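Local coordinates for protein PlaB phospholipase (Legionella pneumophila, PDB 6ZTI) that acts as a phospholipase of the alpha/beta hydrolase class, linked to virulence, with its activity controlled by NAD(H)-mediated tetramerization, at residues Y183-A187 with N188-S192; A288-I291 with L292-L295; Y303-L306 with V307-D311. All blocks are in the same frame, centred on the assembly; numbering follows the deposited sequence.

In the fold
All three contacts are local and gather in the alpha/beta part of the chain, away from the NAD-type ligand sites. Contact 1 is a loop turn leading into strand 191-197; contacts 2 and 3 are stretches of about two turns of the consecutive helices 286-296 and 300-320. Each is partly buried: in the helices most larger apolar side chains turn inward and the lysines outward, although one tyrosine hydroxyl is buried against the strands. Contact 1 relies on backbone bonds, an Asn amide and two waters, with small apolar touches, whereas contacts 2 and 3 bring larger apolar and aromatic groups together. Contacts 2 and 3 meet through an arginine-glutamate salt bridge; a tyrosine joins contact 3 to contact 1.

Contact 1 (Y183-A187 with N188-S192); sequences YDCTA and NGVYS
Asn188 folds its side chain back along the turn, and its ND2 donates to the backbone O of Asp184 at 2.8 Å. The bond is nearly straight, 166° at the hydrogen, with the acceptor close to the amide plane of Asn188. A chi1 of -75° sets CG beside the residue's own N, so that amide and backbone N-H face the same stretch of chain. The backbone N of Asn188 lies 2.8 Å from Cys185 O, which also accepts Val190 N at 3.0 Å from the opposite face of its carbonyl plane; two bonds therefore grip this oxygen. Between these residues Gly189, with positive phi, sends its N to Thr186 O. Cys185 and Val190 come together by their CB atoms, 3.9 Å apart; elsewhere Thr186 and Tyr191 cross at about a right angle, methyl CG2 being 4.2 Å from ring atom CE1. Waters stitch the Thr186 side: one joins Thr186 OG1 to the backbone O of Val190 and N of Ser192, another links Thr186 O to Tyr191 OH. At the start of the turn, Asp184 OD1 accepts Ala187 N at 3.2 Å, the donor standing above the carboxylate plane: an Asx motif. The paired bonds from Val190 N to Cys185 O and from Gly189 N to Thr186 O, with the Cys185-Val190 apolar touch, make a Schellman motif, which here turns the chain from a short 3-10 segment into parallel strand 191-197 of the alpha/beta hydrolase sheet.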
ATOM      1  N   TYR B 183      14.684  34.545  11.197  1.00 17.71           N
ATOM      2  CA  TYR B 183      14.034  35.408  12.175  1.00 15.68           C
ATOM      3  C   TYR B 183      15.054  36.046  13.116  1.00 15.89           C
ATOM      4  O   TYR B 183      16.067  35.436  13.479  1.00 17.15           O
ATOM      5  CB  TYR B 183      13.040  34.610  13.013  1.00 16.24           C
ATOM      6  CG  TYR B 183      11.692  34.323  12.374  1.00 12.81           C
ATOM      7  CD1 TYR B 183      11.590  33.756  11.111  1.00 13.83           C
ATOM      8  CD2 TYR B 183      10.511  34.600  13.066  1.00  9.77           C
ATOM      9  CE1 TYR B 183      10.342  33.473  10.550  1.00 11.60           C
ATOM     10  CE2 TYR B 183       9.276  34.319  12.521  1.00 15.37           C
ATOM     11  CZ  TYR B 183       9.200  33.763  11.270  1.00 14.41           C
ATOM     12  OH  TYR B 183       7.967  33.505  10.759  1.00 16.52           O
ATOM     13  N   ASP B 184      14.767  37.286  13.529  1.00 11.76           N
ATOM     14  CA  ASP B 184      15.449  37.928  14.661  1.00 13.82           C
ATOM     15  C   ASP B 184      14.354  38.542  15.524  1.00 10.46           C
ATOM     16  O   ASP B 184      14.031  39.726  15.402  1.00 15.14           O
ATOM     17  CB  ASP B 184      16.473  38.962  14.242  1.00 12.74           C
ATOM     18  CG  ASP B 184      17.477  39.270  15.361  1.00  9.98           C
ATOM     19  OD1 ASP B 184      17.160  39.021  16.544  1.00 15.44           O
ATOM     20  OD2 ASP B 184      18.590  39.757  15.074  1.00 20.09           O
ATOM     21  N   CYS B 185      13.778  37.713  16.394  1.00 10.93           N
ATOM     22  CA  CYS B 185      12.714  38.181  17.274  1.00 13.28           C
ATOM     23  C   CYS B 185      13.213  39.298  18.178  1.00 11.46           C
ATOM     24  O   CYS B 185      12.602  40.369  18.260  1.00 10.50           O
ATOM     25  CB  CYS B 185      12.178  37.014  18.108  1.00 18.59           C
ATOM     26  SG  CYS B 185      11.395  35.679  17.171  1.00 16.04           S
ATOM     27  N   THR B 186      14.338  39.068  18.856  1.00  9.71           N
ATOM     28  CA  THR B 186      14.832  40.046  19.813  1.00 11.46           C
ATOM     29  C   THR B 186      15.005  41.417  19.171  1.00 11.06           C
ATOM     30  O   THR B 186      14.621  42.432  19.755  1.00 12.38           O
ATOM     31  CB  THR B 186      16.138  39.552  20.414  1.00 13.03           C
ATOM     32  OG1 THR B 186      15.933  38.230  20.913  1.00 15.80           O
ATOM     33  CG2 THR B 186      16.563  40.444  21.548  1.00 18.03           C
ATOM     34  N   ALA B 187      15.557  41.465  17.959  1.00 13.84           N
ATOM     35  CA  ALA B 187      15.784  42.743  17.310  1.00 13.67           C
ATOM     36  C   ALA B 187      14.485  43.461  17.000  1.00 13.39           C
ATOM     37  O   ALA B 187      14.484  44.692  16.879  1.00 13.80           O
ATOM     38  CB  ALA B 187      16.576  42.532  16.028  1.00 16.65           C
ATOM     39  N   ASN B 188      13.388  42.717  16.858  1.00 11.89           N
ATOM     40  CA  ASN B 188      12.079  43.266  16.548  1.00 15.10           C
ATOM     41  C   ASN B 188      11.219  43.421  17.793  1.00 18.63           C
ATOM     42  O   ASN B 188      10.013  43.656  17.681  1.00 18.90           O
ATOM     43  CB  ASN B 188      11.366  42.381  15.520  1.00 15.05           C
ATOM     44  CG  ASN B 188      11.912  42.555  14.122  1.00 13.21           C
ATOM     45  OD1 ASN B 188      11.528  43.482  13.409  1.00 14.19           O
ATOM     46  ND2 ASN B 188      12.804  41.658  13.712  1.00 16.13           N
ATOM     47  N   GLY B 189      11.807  43.280  18.977  1.00 16.19           N
ATOM     48  CA  GLY B 189      11.052  43.492  20.195  1.00 19.08           C
ATOM     49  C   GLY B 189      10.133  42.358  20.564  1.00 15.90           C
ATOM     50  O   GLY B 189       9.185  42.564  21.325  1.00 15.82           O
ATOM     51  N   VAL B 190      10.377  41.164  20.044  1.00 12.92           N
ATOM     52  CA  VAL B 190       9.636  39.972  20.422  1.00 14.66           C
ATOM     53  C   VAL B 190      10.583  39.115  21.239  1.00 11.77           C
ATOM     54  O   VAL B 190      11.655  38.725  20.758  1.00 13.72           O
ATOM     55  CB  VAL B 190       9.098  39.212  19.202  1.00 10.27           C
ATOM     56  CG1 VAL B 190       8.478  37.876  19.626  1.00 14.86           C
ATOM     57  CG2 VAL B 190       8.078  40.069  18.437  1.00 13.79           C
ATOM     58  N   TYR B 191      10.195  38.844  22.472  1.00 10.11           N
ATOM     59  CA  TYR B 191      11.025  38.118  23.423  1.00 17.27           C
ATOM     60  C   TYR B 191      10.500  36.695  23.489  1.00 15.61           C
ATOM     61  O   TYR B 191       9.397  36.455  23.989  1.00 11.38           O
ATOM     62  CB  TYR B 191      11.020  38.815  24.782  1.00 12.39           C
ATOM     63  CG  TYR B 191      11.636  40.188  24.677  1.00 19.19           C
ATOM     64  CD1 TYR B 191      12.980  40.342  24.356  1.00 17.23           C
ATOM     65  CD2 TYR B 191      10.871  41.335  24.864  1.00 11.75           C
ATOM     66  CE1 TYR B 191      13.553  41.618  24.231  1.00 15.49           C
ATOM     67  CE2 TYR B 191      11.420  42.573  24.743  1.00 15.63           C
ATOM     68  CZ  TYR B 191      12.759  42.722  24.426  1.00 22.12           C
ATOM     69  OH  TYR B 191      13.301  43.984  24.314  1.00 22.80           O
ATOM     70  N   SER B 192      11.282  35.764  22.942  1.00 10.73           N
ATOM     71  CA  SER B 192      10.906  34.370  22.800  1.00 10.52           C
ATOM     72  C   SER B 192      11.711  33.485  23.746  1.00 13.13           C
ATOM     73  O   SER B 192      12.911  33.703  23.950  1.00 12.34           O
ATOM     74  CB  SER B 192      11.130  33.931  21.355  1.00 14.70           C
ATOM     75  OG  SER B 192      10.593  32.644  21.156  1.00 14.49           O
TER
HETATM   76  O   HOH W   1      13.577  36.615  21.469  1.00 10.57           O
HETATM   77  O   HOH W   2      14.859  43.868  22.010  1.00 17.65           O

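Contact 2 (A288-I291 with L292-L295); sequences AIWI and LRCL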
ATOM      1  N   ALA B 288       6.266  28.218  37.015  1.00 14.49           N
ATOM      2  CA  ALA B 288       5.636  29.487  37.363  1.00 13.80           C
ATOM      3  C   ALA B 288       6.682  30.559  37.641  1.00 13.87           C
ATOM      4  O   ALA B 288       6.549  31.705  37.187  1.00 16.15           O
ATOM      5  CB  ALA B 288       4.730  29.294  38.577  1.00 15.94           C
ATOM      6  N   ILE B 289       7.733  30.200  38.380  1.00 11.97           N
ATOM      7  CA  ILE B 289       8.764  31.164  38.746  1.00 11.91           C
ATOM      8  C   ILE B 289       9.468  31.694  37.510  1.00 16.57           C
ATOM      9  O   ILE B 289       9.747  32.894  37.408  1.00 17.57           O
ATOM     10  CB  ILE B 289       9.760  30.527  39.735  1.00 16.80           C
ATOM     11  CG1 ILE B 289       9.110  30.354  41.124  1.00 16.36           C
ATOM     12  CG2 ILE B 289      11.034  31.379  39.835  1.00 27.24           C
ATOM     13  CD1 ILE B 289       9.779  29.298  41.980  1.00 28.97           C
ATOM     14  N   TRP B 290       9.777  30.820  36.553  1.00 17.72           N
ATOM     15  CA  TRP B 290      10.532  31.286  35.397  1.00 11.07           C
ATOM     16  C   TRP B 290       9.638  31.923  34.343  1.00 15.35           C
ATOM     17  O   TRP B 290      10.112  32.782  33.592  1.00 14.53           O
ATOM     18  CB  TRP B 290      11.355  30.137  34.811  1.00 13.91           C
ATOM     19  CG  TRP B 290      12.540  29.879  35.673  1.00 16.09           C
ATOM     20  CD1 TRP B 290      12.711  28.851  36.549  1.00 22.03           C
ATOM     21  CD2 TRP B 290      13.701  30.705  35.793  1.00 14.68           C
ATOM     22  NE1 TRP B 290      13.920  28.972  37.190  1.00 26.67           N
ATOM     23  CE2 TRP B 290      14.544  30.106  36.747  1.00 22.61           C
ATOM     24  CE3 TRP B 290      14.112  31.890  35.177  1.00 19.97           C
ATOM     25  CZ2 TRP B 290      15.780  30.645  37.092  1.00 34.44           C
ATOM     26  CZ3 TRP B 290      15.330  32.431  35.529  1.00 24.37           C
ATOM     27  CH2 TRP B 290      16.156  31.805  36.476  1.00 36.61           C
ATOM     28  N   ILE B 291       8.354  31.548  34.284  1.00 14.41           N
ATOM     29  CA  ILE B 291       7.423  32.273  33.420  1.00 16.19           C
ATOM     30  C   ILE B 291       7.326  33.728  33.850  1.00 16.07           C
ATOM     31  O   ILE B 291       7.300  34.637  33.010  1.00 14.94           O
ATOM     32  CB  ILE B 291       6.035  31.600  33.417  1.00 16.06           C
ATOM     33  CG1 ILE B 291       6.054  30.390  32.498  1.00 17.58           C
ATOM     34  CG2 ILE B 291       4.957  32.587  32.967  1.00 21.73           C
ATOM     35  CD1 ILE B 291       4.803  29.560  32.508  1.00 22.84           C
ATOM     36  N   LEU B 292       7.256  33.973  35.160  1.00 14.28           N
ATOM     37  CA  LEU B 292       7.125  35.342  35.661  1.00 19.73           C
ATOM     38  C   LEU B 292       8.340  36.179  35.286  1.00 16.53           C
ATOM     39  O   LEU B 292       8.209  37.350  34.902  1.00 20.41           O
ATOM     40  CB  LEU B 292       6.928  35.324  37.180  1.00 21.29           C
ATOM     41  CG  LEU B 292       6.596  36.638  37.887  1.00 38.44           C
ATOM     42  CD1 LEU B 292       5.355  37.287  37.292  1.00 34.95           C
ATOM     43  CD2 LEU B 292       6.392  36.384  39.374  1.00 32.11           C
ATOM     44  N   ARG B 293       9.531  35.586  35.368  1.00 20.17           N
ATOM     45  CA  ARG B 293      10.742  36.274  34.936  1.00 20.87           C
ATOM     46  C   ARG B 293      10.677  36.605  33.449  1.00 19.93           C
ATOM     47  O   ARG B 293      10.997  37.726  33.034  1.00 19.08           O
ATOM     48  CB  ARG B 293      11.963  35.401  35.234  1.00 23.28           C
ATOM     49  CG  ARG B 293      12.380  35.345  36.688  1.00 24.98           C
ATOM     50  CD  ARG B 293      12.902  36.693  37.188  1.00 46.50           C
ATOM     51  NE  ARG B 293      13.941  37.261  36.327  1.00 45.49           N
ATOM     52  CZ  ARG B 293      15.240  36.974  36.414  1.00 41.77           C
ATOM     53  NH1 ARG B 293      15.685  36.112  37.323  1.00 36.74           N
ATOM     54  NH2 ARG B 293      16.098  37.551  35.581  1.00 46.94           N
ATOM     55  N   CYS B 294      10.271  35.629  32.628  1.00 18.29           N
ATOM     56  CA  CYS B 294      10.212  35.834  31.180  1.00 16.67           C
ATOM     57  C   CYS B 294       9.244  36.957  30.832  1.00 17.57           C
ATOM     58  O   CYS B 294       9.563  37.842  30.028  1.00 15.99           O
ATOM     59  CB  CYS B 294       9.806  34.528  30.479  1.00 19.46           C
ATOM     60  SG  CYS B 294      11.045  33.167  30.572  1.00 20.14           S
ATOM     61  N   LEU B 295       8.060  36.948  31.451  1.00 15.29           N
ATOM     62  CA  LEU B 295       7.071  37.993  31.210  1.00 12.56           C
ATOM     63  C   LEU B 295       7.565  39.371  31.623  1.00 22.92           C
ATOM     64  O   LEU B 295       7.040  40.380  31.136  1.00 17.26           O
ATOM     65  CB  LEU B 295       5.777  37.684  31.965  1.00 20.86           C
ATOM     66  CG  LEU B 295       4.935  36.526  31.427  1.00 23.72           C
ATOM     67  CD1 LEU B 295       3.773  36.246  32.365  1.00 17.61           C
ATOM     68  CD2 LEU B 295       4.424  36.839  30.026  1.00 21.92           C
TER
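Trp290 and Arg293 both start with CG anti to their carbonyl carbon (chi1 -76° and -75°), which sends the two side chains off in the same direction, side by side, one helical turn apart. The arginine then bends at chi2 and chi3, which lays its chain alongside the indole. Its CB and CG both lie near ring atom CE3, the CG at 4.1 Å, and further out its NH1 is 4.1 Å from CZ3 of Trp290. Indole and guanidinium are neither stacked nor perpendicular: their planes stand 36° apart. The indole thus flanks the aliphatic part of the arginine while the guanidinium stays beside the ring's outer end, where NH1 forms a salt bridge with Glu309 of helix 300-320.

A second pair lies on another side of the helix. Ile291 and Leu295 also run alongside each other, the branch methyl CG2 of the isoleucine meeting CD1 of the leucine at 3.9 Å. Leu295 further sets its CG 3.4 Å from the carbonyl O of Ile291, against the same oxygen that accepts Leu295 N at 2.9 Å. Regular helical bonds join Leu292 N to Ala288 O and Cys294 N to Trp290 O, the latter 3.0 Å long, whereas that from Arg293 N to Ile289 O is weak at 3.4 Å.

These side chains divide helix 286-296 among its neighbours. Ile291, Cys294 and Leu295 rest on Ile127 of strand 123-129, and Cys294 also reaches Phe193 of strand 191-197. Ala288, Ile291 and Leu292 touch Trp38, Leu35 and Gln42 of helix 35-44, respectively, while Trp290 packs on Leu306, Glu309, Leu310 and Ile313 of helix 300-320 and on Leu195 of strand 191-197.

Contact 3 (Y303-L306 with V307-D311); sequences YNKL and VKELD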
ATOM      1  N   TYR B 303      16.688  40.498  28.616  1.00 18.61           N
ATOM      2  CA  TYR B 303      16.573  39.235  27.902  1.00 17.20           C
ATOM      3  C   TYR B 303      17.867  38.442  27.989  1.00 16.06           C
ATOM      4  O   TYR B 303      17.851  37.253  28.313  1.00 14.57           O
ATOM      5  CB  TYR B 303      16.207  39.481  26.437  1.00 14.28           C
ATOM      6  CG  TYR B 303      15.977  38.204  25.643  1.00 14.88           C
ATOM      7  CD1 TYR B 303      14.850  37.426  25.859  1.00 11.78           C
ATOM      8  CD2 TYR B 303      16.878  37.790  24.679  1.00 12.25           C
ATOM      9  CE1 TYR B 303      14.623  36.265  25.138  1.00 15.29           C
ATOM     10  CE2 TYR B 303      16.659  36.635  23.944  1.00 14.60           C
ATOM     11  CZ  TYR B 303      15.525  35.874  24.181  1.00  8.54           C
ATOM     12  OH  TYR B 303      15.294  34.723  23.474  1.00 12.48           O
ATOM     13  N   ASN B 304      18.999  39.087  27.679  1.00 12.38           N
ATOM     14  CA  ASN B 304      20.279  38.388  27.697  1.00 19.56           C
ATOM     15  C   ASN B 304      20.648  37.949  29.106  1.00 16.61           C
ATOM     16  O   ASN B 304      21.293  36.908  29.286  1.00 16.88           O
ATOM     17  CB  ASN B 304      21.377  39.279  27.118  1.00 23.80           C
ATOM     18  CG  ASN B 304      21.264  39.430  25.627  1.00 18.58           C
ATOM     19  OD1 ASN B 304      20.623  38.623  24.959  1.00 23.61           O
ATOM     20  ND2 ASN B 304      21.898  40.456  25.091  1.00 24.57           N
ATOM     21  N   LYS B 305      20.266  38.736  30.111  1.00 16.41           N
ATOM     22  CA  LYS B 305      20.418  38.294  31.493  1.00 14.80           C
ATOM     23  C   LYS B 305      19.687  36.974  31.714  1.00 16.80           C
ATOM     24  O   LYS B 305      20.254  36.017  32.251  1.00 16.81           O
ATOM     25  CB  LYS B 305      19.900  39.380  32.433  1.00 25.09           C
ATOM     26  CG  LYS B 305      20.064  39.101  33.921  1.00 46.85           C
ATOM     27  CD  LYS B 305      20.304  40.407  34.692  1.00 45.60           C
ATOM     28  CE  LYS B 305      19.444  40.514  35.946  1.00 58.57           C
ATOM     29  NZ  LYS B 305      19.622  41.838  36.623  1.00 61.83           N
ATOM     30  N   LEU B 306      18.432  36.895  31.268  1.00 17.30           N
ATOM     31  CA  LEU B 306      17.645  35.678  31.441  1.00 17.22           C
ATOM     32  C   LEU B 306      18.193  34.521  30.615  1.00 16.38           C
ATOM     33  O   LEU B 306      18.160  33.363  31.061  1.00 16.28           O
ATOM     34  CB  LEU B 306      16.194  35.958  31.068  1.00 21.93           C
ATOM     35  CG  LEU B 306      15.136  34.916  31.412  1.00 25.82           C
ATOM     36  CD1 LEU B 306      15.416  34.261  32.740  1.00 28.74           C
ATOM     37  CD2 LEU B 306      13.779  35.587  31.460  1.00 21.97           C
ATOM     38  N   VAL B 307      18.680  34.797  29.403  1.00 11.52           N
ATOM     39  CA  VAL B 307      19.281  33.731  28.599  1.00  8.75           C
ATOM     40  C   VAL B 307      20.380  33.040  29.392  1.00 13.19           C
ATOM     41  O   VAL B 307      20.471  31.807  29.427  1.00 11.56           O
ATOM     42  CB  VAL B 307      19.827  34.294  27.278  1.00  9.80           C
ATOM     43  CG1 VAL B 307      20.635  33.248  26.548  1.00 13.86           C
ATOM     44  CG2 VAL B 307      18.686  34.790  26.394  1.00 15.75           C
ATOM     45  N   LYS B 308      21.234  33.829  30.041  1.00 12.11           N
ATOM     46  CA  LYS B 308      22.344  33.255  30.792  1.00 11.18           C
ATOM     47  C   LYS B 308      21.862  32.572  32.063  1.00 16.14           C
ATOM     48  O   LYS B 308      22.356  31.495  32.412  1.00 16.00           O
ATOM     49  CB  LYS B 308      23.363  34.340  31.124  1.00 17.96           C
ATOM     50  CG  LYS B 308      24.628  33.828  31.796  1.00 29.54           C
ATOM     51  CD  LYS B 308      24.938  34.609  33.073  1.00 54.98           C
ATOM     52  CE  LYS B 308      24.126  34.103  34.264  1.00 45.14           C
ATOM     53  NZ  LYS B 308      24.861  34.294  35.549  1.00 53.55           N
ATOM     54  N   GLU B 309      20.898  33.170  32.771  1.00 15.84           N
ATOM     55  CA  GLU B 309      20.369  32.511  33.961  1.00 14.48           C
ATOM     56  C   GLU B 309      19.772  31.155  33.615  1.00 19.57           C
ATOM     57  O   GLU B 309      19.979  30.174  34.342  1.00 16.40           O
ATOM     58  CB  GLU B 309      19.321  33.384  34.651  1.00 16.14           C
ATOM     59  CG  GLU B 309      19.895  34.561  35.432  1.00 26.59           C
ATOM     60  CD  GLU B 309      18.842  35.314  36.239  1.00 35.89           C
ATOM     61  OE1 GLU B 309      18.024  34.660  36.922  1.00 48.09           O
ATOM     62  OE2 GLU B 309      18.830  36.561  36.193  1.00 36.64           O
ATOM     63  N   LEU B 310      19.026  31.071  32.512  1.00 10.94           N
ATOM     64  CA  LEU B 310      18.392  29.797  32.178  1.00 10.30           C
ATOM     65  C   LEU B 310      19.411  28.758  31.738  1.00 14.65           C
ATOM     66  O   LEU B 310      19.215  27.556  31.968  1.00 12.48           O
ATOM     67  CB  LEU B 310      17.344  29.992  31.091  1.00 10.89           C
ATOM     68  CG  LEU B 310      16.072  30.687  31.565  1.00 12.53           C
ATOM     69  CD1 LEU B 310      15.245  31.091  30.361  1.00 20.45           C
ATOM     70  CD2 LEU B 310      15.273  29.790  32.483  1.00 18.51           C
ATOM     71  N   ASP B 311      20.482  29.194  31.077  1.00 15.24           N
ATOM     72  CA  ASP B 311      21.548  28.267  30.720  1.00 15.32           C
ATOM     73  C   ASP B 311      22.199  27.672  31.966  1.00 17.98           C
ATOM     74  O   ASP B 311      22.528  26.480  31.993  1.00 11.45           O
ATOM     75  CB  ASP B 311      22.597  28.968  29.854  1.00 20.85           C
ATOM     76  CG  ASP B 311      23.676  28.006  29.374  1.00 26.07           C
ATOM     77  OD1 ASP B 311      23.325  27.042  28.662  1.00 34.41           O
ATOM     78  OD2 ASP B 311      24.856  28.189  29.731  1.00 23.60           O
TER
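The Tyr303 ring carries Val307 on one face: methyl CG2 sits 4.0 Å from the ring centroid, 23° off the normal and shifted toward the rim, a CH-pi contact in which CE2 is the nearest ring atom at 3.7 Å. Tyr303 and Phe193 pack edge-to-face, and the hydroxyl is hydrogen-bonded to Ser192 O and Ala257 N, which anchors the phenol to strand 191-197 and the start of strand 257-261. The carboxylate of Glu309 is another flat group. Its chain runs beside Lys305, and OE2 comes to 3.6 Å from the lysine CG, while OE1 is engaged by Arg293 of helix 286-296. Lys305 NZ stays 5.4 Å from OE2, so the carboxylate meets the lysine's methylenes, not its ammonium. On the buried side, Leu306 starts anti to its backbone N (chi1 -169°) and brings CD1 to 3.8 Å from CG of Leu310, one turn on. Beneath these pairs run four helical bonds, among them Val307 N to Tyr303 O and Leu310 N to Leu306 O, each 2.8 Å.

The chemistry is thus divided round helix 300-320: leucines and the tyrosine toward the sheet and helix 286-296, lysines outward, and a carboxylate, probably kept anionic by its arginine, facing helix 286-296.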